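PDB 6TL1: protein TASOR from Homo sapiens, which acts within the HUSH complex to maintain epigenetic silencing of H3K9me3-rich loci by promoting recruitment of SETDB1 and MORC2. Local coordinates for residues 33-39 and 204-210. Numbering follows the deposited sequence.
Sequences NFNYRRA and VVSFTYK
Neighbouring antiparallel strands pair here: strand 34-42 runs between 4-6 and the C-terminal strand 199-209. The axes of 34-39 and 204-209 approach to 4.7 Å, their N-to-C directions 157° apart. Asn35/Thr208 is a hydrogen-bonded pair (Asn35 N to Thr208 O 3.1 Å, Thr208 N to Asn35 O 3.0 Å), flanked by non-hydrogen-bonded Phe34/Tyr209 and Tyr36/Phe207. The register then slips by one, to Arg38/Ser206 and non-hydrogen-bonded Ala39/Val205: a beta bulge at Arg37 (psi -17°), where Arg37 N donates to Ser206 O (3.1 Å) and Ser206 N to Arg38 O (3.0 Å). On the face bearing Asn35 and Arg38, Arg38 NE donates to Ser206 OG (3.2 Å), which also hydrogen-bonds Asp128; Arg37, leaving sideways, reaches Thr208 OG1 through NE (3.1 Å). On the Tyr36 face, Phe34 (m) turns its edge to the face of Phe207 (p), centroids 5.2 Å apart, planes at 79°; Phe34 CZ lies 3.7 Å from Tyr209 CD1, completing an aromatic cluster, while Tyr36, Ala39 and Val205 pack against helix 12-22. This bulged pair is part of the five-stranded antiparallel sheet of TASOR's pseudo-PARP domain.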
ATOM      1  N   ASN A  33      18.743   8.763   1.557  1.00 39.36           N
ATOM      2  CA  ASN A  33      18.515   8.875   0.124  1.00 40.14           C
ATOM      3  C   ASN A  33      17.223   9.582  -0.250  1.00 39.58           C
ATOM      4  O   ASN A  33      17.132  10.116  -1.360  1.00 44.77           O
ATOM      5  CB  ASN A  33      18.518   7.473  -0.511  1.00 41.92           C
ATOM      6  CG  ASN A  33      19.741   6.661  -0.115  1.00 47.52           C
ATOM      7  OD1 ASN A  33      20.860   7.096  -0.334  1.00 51.28           O
ATOM      8  ND2 ASN A  33      19.534   5.520   0.514  1.00 49.68           N
ATOM      9  N   PHE A  34      16.249   9.653   0.644  1.00 39.30           N
ATOM     10  CA  PHE A  34      14.984  10.313   0.346  1.00 35.16           C
ATOM     11  C   PHE A  34      14.911  11.658   1.048  1.00 38.71           C
ATOM     12  O   PHE A  34      15.132  11.743   2.259  1.00 40.17           O
ATOM     13  CB  PHE A  34      13.811   9.430   0.752  1.00 34.91           C
ATOM     14  CG  PHE A  34      13.638   8.237  -0.147  1.00 39.76           C
ATOM     15  CD1 PHE A  34      12.926   8.353  -1.327  1.00 42.31           C
ATOM     16  CD2 PHE A  34      14.204   7.010   0.179  1.00 42.21           C
ATOM     17  CE1 PHE A  34      12.772   7.261  -2.177  1.00 41.47           C
ATOM     18  CE2 PHE A  34      14.048   5.915  -0.658  1.00 40.95           C
ATOM     19  CZ  PHE A  34      13.340   6.045  -1.835  1.00 41.02           C
ATOM     20  N   ASN A  35      14.606  12.701   0.286  1.00 37.59           N
ATOM     21  CA  ASN A  35      14.258  13.989   0.860  1.00 41.51           C
ATOM     22  C   ASN A  35      12.785  14.218   0.548  1.00 42.59           C
ATOM     23  O   ASN A  35      12.396  14.353  -0.620  1.00 38.52           O
ATOM     24  CB  ASN A  35      15.163  15.093   0.319  1.00 45.51           C
ATOM     25  CG  ASN A  35      14.765  16.477   0.808  1.00 50.85           C
ATOM     26  OD1 ASN A  35      14.034  16.624   1.786  1.00 53.82           O
ATOM     27  ND2 ASN A  35      15.318  17.497   0.177  1.00 57.08           N
ATOM     28  N   TYR A  36      11.964  14.214   1.589  1.00 42.54           N
ATOM     29  CA  TYR A  36      10.534  14.431   1.440  1.00 42.05           C
ATOM     30  C   TYR A  36      10.299  15.926   1.570  1.00 45.58           C
ATOM     31  O   TYR A  36      10.413  16.486   2.663  1.00 48.68           O
ATOM     32  CB  TYR A  36       9.762  13.635   2.481  1.00 38.24           C
ATOM     33  CG  TYR A  36      10.007  12.161   2.348  1.00 39.15           C
ATOM     34  CD1 TYR A  36       9.509  11.446   1.266  1.00 39.09           C
ATOM     35  CD2 TYR A  36      10.771  11.487   3.294  1.00 41.69           C
ATOM     36  CE1 TYR A  36       9.751  10.086   1.144  1.00 38.28           C
ATOM     37  CE2 TYR A  36      11.015  10.140   3.182  1.00 42.22           C
ATOM     38  CZ  TYR A  36      10.506   9.443   2.103  1.00 40.77           C
ATOM     39  OH  TYR A  36      10.750   8.099   1.996  1.00 40.50           O
ATOM     40  N   ARG A  37       9.986  16.575   0.456  1.00 46.17           N
ATOM     41  CA  ARG A  37       9.988  18.024   0.416  1.00 51.04           C
ATOM     42  C   ARG A  37       8.602  18.626   0.506  1.00 52.72           C
ATOM     43  O   ARG A  37       8.490  19.819   0.798  1.00 56.00           O
ATOM     44  CB  ARG A  37      10.671  18.515  -0.859  1.00 52.92           C
ATOM     45  CG  ARG A  37      12.036  17.859  -1.098  1.00 54.98           C
ATOM     46  CD  ARG A  37      12.935  18.784  -1.879  1.00 58.23           C
ATOM     47  NE  ARG A  37      14.139  18.120  -2.362  1.00 57.84           N
ATOM     48  CZ  ARG A  37      15.120  18.758  -2.985  1.00 65.02           C
ATOM     49  NH1 ARG A  37      15.011  20.061  -3.199  1.00 68.00           N
ATOM     50  NH2 ARG A  37      16.190  18.098  -3.411  1.00 66.28           N
ATOM     51  N   ARG A  38       7.555  17.844   0.261  1.00 49.43           N
ATOM     52  CA  ARG A  38       6.210  18.327   0.527  1.00 52.50           C
ATOM     53  C   ARG A  38       5.337  17.137   0.884  1.00 53.15           C
ATOM     54  O   ARG A  38       5.647  15.990   0.549  1.00 53.13           O
ATOM     55  CB  ARG A  38       5.624  19.124  -0.640  1.00 59.85           C
ATOM     56  CG  ARG A  38       5.529  18.411  -1.955  1.00 65.50           C
ATOM     57  CD  ARG A  38       4.938  19.354  -2.991  1.00 72.91           C
ATOM     58  NE  ARG A  38       4.599  18.668  -4.233  1.00 77.68           N
ATOM     59  CZ  ARG A  38       3.805  19.176  -5.170  1.00 81.22           C
ATOM     60  NH1 ARG A  38       3.261  20.372  -5.002  1.00 83.96           N
ATOM     61  NH2 ARG A  38       3.553  18.483  -6.271  1.00 82.71           N
ATOM     62  N   ALA A  39       4.251  17.426   1.597  1.00 48.25           N
ATOM     63  CA  ALA A  39       3.406  16.381   2.150  1.00 46.59           C
ATOM     64  C   ALA A  39       2.012  16.943   2.387  1.00 48.99           C
ATOM     65  O   ALA A  39       1.864  18.098   2.807  1.00 52.94           O
ATOM     66  CB  ALA A  39       3.993  15.824   3.452  1.00 44.43           C
ATOM     67  N   VAL A 204      -0.022  12.000   1.152  1.00 37.80           N
ATOM     68  CA  VAL A 204       0.779  12.045  -0.067  1.00 35.81           C
ATOM     69  C   VAL A 204       2.041  12.847   0.217  1.00 38.95           C
ATOM     70  O   VAL A 204       1.977  13.916   0.835  1.00 41.12           O
ATOM     71  CB  VAL A 204       0.008  12.669  -1.246  1.00 45.95           C
ATOM     72  CG1 VAL A 204       0.795  12.511  -2.534  1.00 45.94           C
ATOM     73  CG2 VAL A 204      -1.376  12.032  -1.376  1.00 48.90           C
ATOM     74  N   VAL A 205       3.182  12.325  -0.223  1.00 35.15           N
ATOM     75  CA  VAL A 205       4.456  13.021  -0.123  1.00 37.03           C
ATOM     76  C   VAL A 205       5.097  13.043  -1.500  1.00 39.54           C
ATOM     77  O   VAL A 205       4.885  12.150  -2.327  1.00 46.98           O
ATOM     78  CB  VAL A 205       5.409  12.346   0.878  1.00 38.65           C
ATOM     79  CG1 VAL A 205       4.849  12.414   2.288  1.00 37.96           C
ATOM     80  CG2 VAL A 205       5.672  10.905   0.451  1.00 39.87           C
ATOM     81  N   SER A 206       5.873  14.085  -1.748  1.00 39.13           N
ATOM     82  CA  SER A 206       6.732  14.170  -2.915  1.00 43.20           C
ATOM     83  C   SER A 206       8.172  14.015  -2.439  1.00 40.14           C
ATOM     84  O   SER A 206       8.550  14.572  -1.407  1.00 44.55           O
ATOM     85  CB  SER A 206       6.538  15.497  -3.642  1.00 48.53           C
ATOM     86  OG  SER A 206       5.274  15.541  -4.282  1.00 51.94           O
ATOM     87  N   PHE A 207       8.974  13.247  -3.171  1.00 42.73           N
ATOM     88  CA  PHE A 207      10.355  13.014  -2.776  1.00 43.52           C
ATOM     89  C   PHE A 207      11.306  13.353  -3.914  1.00 42.45           C
ATOM     90  O   PHE A 207      10.938  13.364  -5.090  1.00 43.51           O
ATOM     91  CB  PHE A 207      10.599  11.553  -2.340  1.00 41.18           C
ATOM     92  CG  PHE A 207      10.539  10.543  -3.473  1.00 43.87           C
ATOM     93  CD1 PHE A 207      11.632  10.322  -4.292  1.00 47.40           C
ATOM     94  CD2 PHE A 207       9.399   9.787  -3.680  1.00 44.00           C
ATOM     95  CE1 PHE A 207      11.575   9.395  -5.324  1.00 49.42           C
ATOM     96  CE2 PHE A 207       9.339   8.855  -4.700  1.00 47.29           C
ATOM     97  CZ  PHE A 207      10.429   8.659  -5.524  1.00 48.34           C
ATOM     98  N   THR A 208      12.554  13.599  -3.548  1.00 40.68           N
ATOM     99  CA  THR A 208      13.652  13.486  -4.489  1.00 45.71           C
ATOM    100  C   THR A 208      14.590  12.415  -3.959  1.00 44.76           C
ATOM    101  O   THR A 208      14.660  12.181  -2.748  1.00 44.65           O
ATOM    102  CB  THR A 208      14.399  14.807  -4.705  1.00 50.66           C
ATOM    103  OG1 THR A 208      14.823  15.347  -3.447  1.00 46.38           O
ATOM    104  CG2 THR A 208      13.490  15.802  -5.409  1.00 55.93           C
ATOM    105  N   TYR A 209      15.244  11.718  -4.879  1.00 46.86           N
ATOM    106  CA  TYR A 209      16.114  10.597  -4.556  1.00 55.17           C
ATOM    107  C   TYR A 209      17.547  10.897  -5.004  1.00 53.76           C
ATOM    108  O   TYR A 209      17.772  11.284  -6.155  1.00 56.10           O
ATOM    109  CB  TYR A 209      15.572   9.305  -5.193  1.00 54.71           C
ATOM    110  CG  TYR A 209      16.401   8.073  -4.907  1.00 59.18           C
ATOM    111  CD1 TYR A 209      16.235   7.354  -3.725  1.00 58.66           C
ATOM    112  CD2 TYR A 209      17.325   7.612  -5.826  1.00 60.09           C
ATOM    113  CE1 TYR A 209      16.995   6.220  -3.468  1.00 58.70           C
ATOM    114  CE2 TYR A 209      18.083   6.486  -5.574  1.00 65.56           C
ATOM    115  CZ  TYR A 209      17.912   5.799  -4.394  1.00 63.98           C
ATOM    116  OH  TYR A 209      18.668   4.680  -4.149  1.00 71.41           O
ATOM    117  N   LYS A 210      18.498  10.708  -4.078  1.00 56.67           N
ATOM    118  CA  LYS A 210      19.957  10.789  -4.234  1.00 71.56           C
ATOM    119  C   LYS A 210      20.528   9.466  -3.729  1.00 75.78           C
ATOM    120  O   LYS A 210      20.323   9.132  -2.559  1.00 78.80           O
ATOM    121  CB  LYS A 210      20.564  11.914  -3.350  1.00 78.09           C
ATOM    122  CG  LYS A 210      20.514  13.452  -3.665  1.00 84.84           C
ATOM    123  CD  LYS A 210      21.393  13.860  -4.907  1.00 92.80           C
ATOM    124  CE  LYS A 210      21.582  15.422  -5.178  1.00 95.74           C
ATOM    125  NZ  LYS A 210      20.274  16.208  -5.159  1.00 95.15           N
TER